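Local coordinates for tudor and KH domain-containing protein homolog (Drosophila melanogaster, PDB 5YGB) that acts in piRNA metabolism that represses transposons, probably by recruiting Piwi proteins to the biogenesis machinery, and binds the Piwi N-terminus through its Tudor domain, at residues A[59-73]-A[108-122]. The protein carries 1 engineered substitution. Numbering follows the deposited sequence.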
loop_
_atom_site.group_PDB
_atom_site.type_symbol
_atom_site.label_atom_id
_atom_site.label_comp_id
_atom_site.label_asym_id
_atom_site.label_seq_id
_atom_site.Cartn_x
_atom_site.Cartn_y
_atom_site.Cartn_z
ATOM N N GLN A 59 -1.334 -14.295 8.801
ATOM C CA GLN A 59 -0.103 -14.913 8.325
ATOM C C GLN A 59 0.608 -14.005 7.327
ATOM O O GLN A 59 -0.035 -13.389 6.479
ATOM C CB GLN A 59 -0.414 -16.264 7.687
ATOM C CG GLN A 59 0.797 -17.154 7.409
ATOM C CD GLN A 59 0.386 -18.472 6.767
ATOM O OE1 GLN A 59 -0.794 -18.720 6.544
ATOM N NE2 GLN A 59 1.366 -19.317 6.452
ATOM N N ILE A 60 1.930 -13.924 7.435
ATOM C CA ILE A 60 2.735 -13.189 6.468
ATOM C C ILE A 60 3.323 -14.191 5.497
ATOM O O ILE A 60 4.004 -15.145 5.895
ATOM C CB ILE A 60 3.842 -12.382 7.146
ATOM C CG1 ILE A 60 3.271 -11.478 8.244
ATOM C CG2 ILE A 60 4.571 -11.534 6.135
ATOM C CD1 ILE A 60 2.198 -10.502 7.777
ATOM N N VAL A 61 3.057 -13.973 4.218
ATOM C CA VAL A 61 3.399 -14.921 3.162
ATOM C C VAL A 61 4.150 -14.232 2.025
ATOM O O VAL A 61 4.338 -13.005 2.038
ATOM C CB VAL A 61 2.125 -15.614 2.604
ATOM C CG1 VAL A 61 1.403 -16.386 3.699
ATOM C CG2 VAL A 61 1.175 -14.583 1.994
ATOM N N ALA A 62 4.601 -15.027 1.058
ATOM C CA ALA A 62 5.135 -14.532 -0.205
ATOM C C ALA A 62 4.087 -14.760 -1.279
ATOM O O ALA A 62 3.488 -15.832 -1.316
ATOM C CB ALA A 62 6.435 -15.244 -0.564
ATOM N N ALA A 63 3.856 -13.781 -2.145
ATOM C CA ALA A 63 2.860 -13.955 -3.197
ATOM C C ALA A 63 3.296 -13.309 -4.481
ATOM O O ALA A 63 3.883 -12.210 -4.479
ATOM C CB ALA A 63 1.518 -13.371 -2.759
ATOM N N VAL A 64 2.979 -13.969 -5.587
ATOM C CA VAL A 64 3.277 -13.391 -6.887
ATOM C C VAL A 64 2.051 -12.639 -7.379
ATOM O O VAL A 64 0.923 -13.136 -7.305
ATOM C CB VAL A 64 3.720 -14.461 -7.928
ATOM C CG1 VAL A 64 2.656 -15.534 -8.128
ATOM C CG2 VAL A 64 4.079 -13.799 -9.253
ATOM N N PHE A 65 2.276 -11.415 -7.842
ATOM C CA PHE A 65 1.227 -10.635 -8.469
ATOM C C PHE A 65 1.424 -10.770 -9.973
ATOM O O PHE A 65 2.408 -10.279 -10.522
ATOM C CB PHE A 65 1.281 -9.177 -8.018
ATOM C CG PHE A 65 0.119 -8.352 -8.491
ATOM C CD1 PHE A 65 -1.135 -8.920 -8.651
ATOM C CD2 PHE A 65 0.279 -7.002 -8.763
ATOM C CE1 PHE A 65 -2.206 -8.159 -9.082
ATOM C CE2 PHE A 65 -0.789 -6.234 -9.192
ATOM C CZ PHE A 65 -2.033 -6.815 -9.353
ATOM N N LYS A 66 0.493 -11.448 -10.636
ATOM C CA LYS A 66 0.721 -11.889 -12.008
ATOM C C LYS A 66 0.781 -10.723 -12.990
ATOM O O LYS A 66 1.228 -10.899 -14.126
ATOM C CB LYS A 66 -0.351 -12.883 -12.430
ATOM C CG LYS A 66 0.240 -14.151 -13.002
ATOM C CD LYS A 66 0.513 -15.141 -11.869
ATOM C CE LYS A 66 1.600 -16.144 -12.245
ATOM N NZ LYS A 66 2.903 -15.474 -12.544
ATOM N N PHE A 67 0.351 -9.545 -12.541
ATOM C CA PHE A 67 0.614 -8.295 -13.237
ATOM C C PHE A 67 2.059 -8.187 -13.699
ATOM O O PHE A 67 2.348 -8.227 -14.895
ATOM C CB PHE A 67 0.290 -7.117 -12.321
ATOM C CG PHE A 67 0.324 -5.772 -13.007
ATOM C CD1 PHE A 67 -0.003 -5.639 -14.348
ATOM C CD2 PHE A 67 0.717 -4.640 -12.304
ATOM C CE1 PHE A 67 0.047 -4.401 -14.968
ATOM C CE2 PHE A 67 0.770 -3.406 -12.917
ATOM C CZ PHE A 67 0.435 -3.284 -14.250
ATOM N N ASP A 68 2.962 -8.040 -12.735
ATOM C CA ASP A 68 4.367 -7.804 -13.034
ATOM C C ASP A 68 5.250 -9.032 -12.822
ATOM O O ASP A 68 6.467 -8.960 -12.992
ATOM C CB ASP A 68 4.883 -6.637 -12.188
ATOM C CG ASP A 68 4.643 -6.838 -10.698
ATOM O OD1 ASP A 68 4.373 -7.985 -10.274
ATOM O OD2 ASP A 68 4.725 -5.842 -9.950
ATOM N N GLU A 69 4.632 -10.147 -12.439
ATOM C CA GLU A 69 5.342 -11.407 -12.206
ATOM C C GLU A 69 6.422 -11.305 -11.118
ATOM O O GLU A 69 7.370 -12.091 -11.101
ATOM C CB GLU A 69 5.976 -11.917 -13.508
ATOM C CG GLU A 69 4.977 -12.339 -14.577
ATOM C CD GLU A 69 5.595 -12.392 -15.966
ATOM O OE1 GLU A 69 6.788 -12.752 -16.076
ATOM O OE2 GLU A 69 4.888 -12.075 -16.947
ATOM N N LYS A 70 6.278 -10.352 -10.203
ATOM C CA LYS A 70 7.229 -10.236 -9.103
ATOM C C LYS A 70 6.626 -10.804 -7.822
ATOM O O LYS A 70 5.406 -10.931 -7.709
ATOM C CB LYS A 70 7.656 -8.778 -8.903
ATOM C CG LYS A 70 8.371 -8.193 -10.122
ATOM C CD LYS A 70 8.643 -6.702 -9.972
ATOM C CE LYS A 70 9.559 -6.194 -11.081
ATOM N NZ LYS A 70 10.905 -6.843 -11.063
ATOM N N TRP A 71 7.496 -11.177 -6.882
ATOM C CA TRP A 71 7.060 -11.760 -5.610
ATOM C C TRP A 71 7.170 -10.737 -4.495
ATOM O O TRP A 71 8.193 -10.063 -4.356
ATOM C CB TRP A 71 7.888 -13.003 -5.281
ATOM C CG TRP A 71 7.500 -14.198 -6.103
ATOM C CD1 TRP A 71 7.890 -14.475 -7.384
ATOM C CD2 TRP A 71 6.642 -15.268 -5.702
ATOM N NE1 TRP A 71 7.327 -15.658 -7.802
ATOM C CE2 TRP A 71 6.556 -16.165 -6.791
ATOM C CE3 TRP A 71 5.940 -15.562 -4.527
ATOM C CZ2 TRP A 71 5.798 -17.334 -6.743
ATOM C CZ3 TRP A 71 5.192 -16.727 -4.473
ATOM C CH2 TRP A 71 5.117 -17.595 -5.578
ATOM N N TYR A 72 6.108 -10.660 -3.704
ATOM C CA TYR A 72 5.942 -9.641 -2.676
ATOM C C TYR A 72 5.615 -10.234 -1.322
ATOM O O TYR A 72 5.008 -11.308 -1.232
ATOM C CB TYR A 72 4.830 -8.673 -3.091
ATOM C CG TYR A 72 5.208 -7.860 -4.311
ATOM C CD1 TYR A 72 6.056 -6.768 -4.194
ATOM C CD2 TYR A 72 4.746 -8.203 -5.580
ATOM C CE1 TYR A 72 6.425 -6.018 -5.300
ATOM C CE2 TYR A 72 5.100 -7.453 -6.691
ATOM C CZ TYR A 72 5.944 -6.369 -6.543
ATOM O OH TYR A 72 6.318 -5.613 -7.637
ATOM N N ARG A 73 5.984 -9.517 -0.263
ATOM C CA ARG A 73 5.503 -9.848 1.077
ATOM C C ARG A 73 4.046 -9.429 1.223
ATOM O O ARG A 73 3.657 -8.320 0.842
ATOM C CB ARG A 73 6.352 -9.155 2.151
ATOM C CG ARG A 73 7.845 -9.511 2.087
ATOM C CD ARG A 73 8.611 -9.076 3.321
ATOM N NE ARG A 73 8.613 -7.626 3.490
ATOM C CZ ARG A 73 9.202 -7.017 4.514
ATOM N NH1 ARG A 73 9.823 -7.736 5.447
ATOM N NH2 ARG A 73 9.162 -5.691 4.619
ATOM N N ASP A 108 -0.720 -19.200 -6.027
ATOM C CA ASP A 108 0.234 -18.118 -6.251
ATOM C C ASP A 108 0.909 -17.624 -4.965
ATOM O O ASP A 108 1.496 -16.535 -4.940
ATOM C CB ASP A 108 -0.464 -16.937 -6.933
ATOM C CG ASP A 108 -0.819 -17.222 -8.379
ATOM O OD1 ASP A 108 -0.246 -18.165 -8.953
ATOM O OD2 ASP A 108 -1.663 -16.492 -8.938
ATOM N N ILE A 109 0.829 -18.423 -3.905
ATOM C CA ILE A 109 1.308 -18.029 -2.584
ATOM C C ILE A 109 2.262 -19.092 -2.039
ATOM O O ILE A 109 2.060 -20.285 -2.281
ATOM C CB ILE A 109 0.127 -17.841 -1.615
ATOM C CG1 ILE A 109 -0.825 -16.782 -2.177
ATOM C CG2 ILE A 109 0.610 -17.472 -0.229
ATOM C CD1 ILE A 109 -2.166 -16.677 -1.435
ATOM N N CYS A 110 3.307 -18.662 -1.335
ATOM C CA CYS A 110 4.203 -19.554 -0.593
ATOM C C CYS A 110 4.415 -19.019 0.810
ATOM O O CYS A 110 4.194 -17.838 1.073
ATOM C CB CYS A 110 5.574 -19.685 -1.269
ATOM S SG CYS A 110 5.589 -20.504 -2.849
ATOM N N GLU A 111 4.879 -19.869 1.714
ATOM C CA GLU A 111 5.395 -19.368 2.975
ATOM C C GLU A 111 6.589 -18.446 2.721
ATOM O O GLU A 111 7.329 -18.623 1.745
ATOM C CB GLU A 111 5.801 -20.528 3.885
ATOM C CG GLU A 111 4.613 -21.367 4.321
ATOM C CD GLU A 111 4.977 -22.522 5.232
ATOM O OE1 GLU A 111 4.075 -23.036 5.926
ATOM O OE2 GLU A 111 6.155 -22.931 5.243
ATOM N N LEU A 112 6.781 -17.472 3.600
ATOM C CA LEU A 112 7.877 -16.516 3.464
ATOM C C LEU A 112 9.143 -17.026 4.155
ATOM O O LEU A 112 9.109 -17.323 5.357
ATOM C CB LEU A 112 7.459 -15.162 4.048
ATOM C CG LEU A 112 8.448 -14.020 3.834
ATOM C CD1 LEU A 112 8.533 -13.658 2.362
ATOM C CD2 LEU A 112 8.031 -12.801 4.661
ATOM N N ARG A 113 10.244 -17.135 3.403
ATOM C CA ARG A 113 11.533 -17.504 3.983
ATOM C C ARG A 113 11.839 -16.540 5.120
ATOM O O ARG A 113 11.700 -15.326 4.967
ATOM C CB ARG A 113 12.626 -17.482 2.922
ATOM C CG ARG A 113 13.866 -18.303 3.269
ATOM C CD ARG A 113 14.873 -18.247 2.139
ATOM N NE ARG A 113 15.599 -16.982 2.150
ATOM C CZ ARG A 113 16.201 -16.445 1.091
ATOM N NH1 ARG A 113 16.141 -17.042 -0.091
ATOM N NH2 ARG A 113 16.860 -15.302 1.219
ATOM N N THR A 114 12.284 -17.085 6.253
ATOM C CA THR A 114 12.312 -16.341 7.511
ATOM C C THR A 114 13.131 -15.046 7.446
ATOM O O THR A 114 12.739 -14.026 8.014
ATOM C CB THR A 114 12.840 -17.246 8.651
ATOM O OG1 THR A 114 11.938 -18.345 8.829
ATOM C CG2 THR A 114 12.938 -16.483 9.958
ATOM N N ASP A 115 14.257 -15.064 6.744
ATOM C CA ASP A 115 15.094 -13.865 6.698
ATOM C C ASP A 115 14.452 -12.713 5.917
ATOM O O ASP A 115 14.848 -11.558 6.088
ATOM C CB ASP A 115 16.474 -14.200 6.117
ATOM C CG ASP A 115 16.392 -14.781 4.726
ATOM O OD1 ASP A 115 15.854 -15.904 4.595
ATOM O OD2 ASP A 115 16.868 -14.130 3.776
ATOM N N PHE A 116 13.449 -13.003 5.085
ATOM C CA PHE A 116 12.751 -11.927 4.367
ATOM C C PHE A 116 11.845 -11.114 5.297
ATOM O O PHE A 116 11.300 -10.098 4.887
ATOM C CB PHE A 116 11.915 -12.488 3.208
ATOM C CG PHE A 116 12.726 -13.005 2.038
ATOM C CD1 PHE A 116 13.790 -12.287 1.517
ATOM C CD2 PHE A 116 12.392 -14.213 1.453
ATOM C CE1 PHE A 116 14.517 -12.772 0.430
ATOM C CE2 PHE A 116 13.113 -14.705 0.378
ATOM C CZ PHE A 116 14.170 -13.986 -0.134
ATOM N N LEU A 117 11.698 -11.547 6.546
ATOM C CA LEU A 117 10.906 -10.804 7.530
ATOM C C LEU A 117 11.629 -9.626 8.153
ATOM O O LEU A 117 10.985 -8.770 8.762
ATOM C CB LEU A 117 10.465 -11.726 8.658
ATOM C CG LEU A 117 9.270 -12.597 8.344
ATOM C CD1 LEU A 117 9.116 -13.596 9.460
ATOM C CD2 LEU A 117 8.005 -11.745 8.212
ATOM N N THR A 118 12.949 -9.587 8.030
ATOM C CA THR A 118 13.785 -8.611 8.737
ATOM C C THR A 118 13.441 -7.148 8.439
ATOM O O THR A 118 13.384 -6.319 9.352
ATOM C CB THR A 118 15.270 -8.841 8.404
ATOM O OG1 THR A 118 15.663 -10.133 8.887
ATOM C CG2 THR A 118 16.144 -7.786 9.061
ATOM N N LEU A 119 13.238 -6.824 7.168
ATOM C CA LEU A 119 12.973 -5.445 6.771
ATOM C C LEU A 119 11.626 -4.954 7.302
ATOM O O LEU A 119 10.612 -5.644 7.181
ATOM C CB LEU A 119 13.003 -5.314 5.245
ATOM C CG LEU A 119 12.799 -3.909 4.678
ATOM C CD1 LEU A 119 13.940 -2.985 5.068
ATOM C CD2 LEU A 119 12.677 -3.969 3.160
ATOM N N ARG A 120 11.620 -3.761 7.888
ATOM C CA ARG A 120 10.384 -3.097 8.303
ATOM C C ARG A 120 9.341 -3.129 7.179
ATOM O O ARG A 120 9.687 -2.936 6.016
ATOM C CB ARG A 120 10.717 -1.644 8.714
ATOM C CG ARG A 120 9.547 -0.669 8.792
ATOM C CD ARG A 120 9.961 0.773 9.185
ATOM N NE ARG A 120 8.817 1.650 8.956
ATOM C CZ ARG A 120 8.617 2.326 7.828
ATOM N NH1 ARG A 120 9.509 2.268 6.848
ATOM N NH2 ARG A 120 7.531 3.070 7.681
ATOM N N PHE A 121 8.077 -3.401 7.500
ATOM C CA PHE A 121 7.035 -3.317 6.475
ATOM C C PHE A 121 7.017 -1.875 5.945
ATOM O O PHE A 121 6.922 -0.907 6.718
ATOM C CB PHE A 121 5.664 -3.727 7.026
ATOM C CG PHE A 121 5.540 -5.201 7.366
ATOM C CD1 PHE A 121 6.561 -6.100 7.098
ATOM C CD2 PHE A 121 4.370 -5.681 7.929
ATOM C CE1 PHE A 121 6.421 -7.452 7.416
ATOM C CE2 PHE A 121 4.224 -7.036 8.237
ATOM C CZ PHE A 121 5.246 -7.906 7.982
ATOM N N GLN A 122 7.126 -1.710 4.632
ATOM C CA GLN A 122 7.498 -0.407 4.090
ATOM C C GLN A 122 6.362 0.582 3.834
ATOM O O GLN A 122 6.623 1.782 3.711
ATOM C CB GLN A 122 8.296 -0.620 2.793
ATOM C CG GLN A 122 9.672 -1.223 3.037
ATOM C CD GLN A 122 10.559 -0.253 3.776
ATOM O OE1 GLN A 122 10.839 0.842 3.289
ATOM N NE2 GLN A 122 10.973 -0.632 4.971
HETATM O O HOH W 1 1.454 -22.317 5.374
HETATM O O HOH W 2 4.708 -17.752 5.693
HETATM O O HOH W 3 -1.370 -13.605 -8.714
#
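Arg73 sets off with CG anti to its carbonyl carbon (chi1 -58°) and bends at chi3 (-63°), which carries its guanidinium into the turn where the 3-10 segment 114-117 runs into Thr118 to Arg120. There Arg73 NH1 donates to Phe116 O at 2.8 Å. Arg73 NH1 and NH2 together grip Leu119 O end-on, the oxygen lying almost in the guanidinium plane, 2.8 Å from NH1. A weak bond joins NH2 to Arg120 O. Phe121 turns its ring edge to one face of the guanidinium, its CD1 3.6 Å from Arg73 NH2, and Asp97 adds a salt bridge to NH2. Exchanging this arginine for a leucine would probably leave the carbonyls of Phe116 and Leu119 without their donors and Asp97 without its countercharge. Farther round the same ring, Phe121 CZ meets Ile60 CD1 at 4.0 Å. Ile60 also lies alongside Leu112, pointing the same way.

The strands pair next to this. Ala62 and Cys110 form an antiparallel hydrogen-bonded pair: Ala62 N to Cys110 O and Cys110 N to Ala62 O are both 2.8 Å. Val64 N donates to Asp108 O. Cys110 SG sits obliquely to the Trp71 ring, 4.0 Å from Trp71 CH2. Val64 CB covers the centre of one Trp71 face. A water bridges Ile60 O and Leu112 N. Strand 109-111 thus pairs with strand 60-65 as the last strand in the order of the five-stranded antiparallel sheet, as in the SH3-like barrel of Tudor domains.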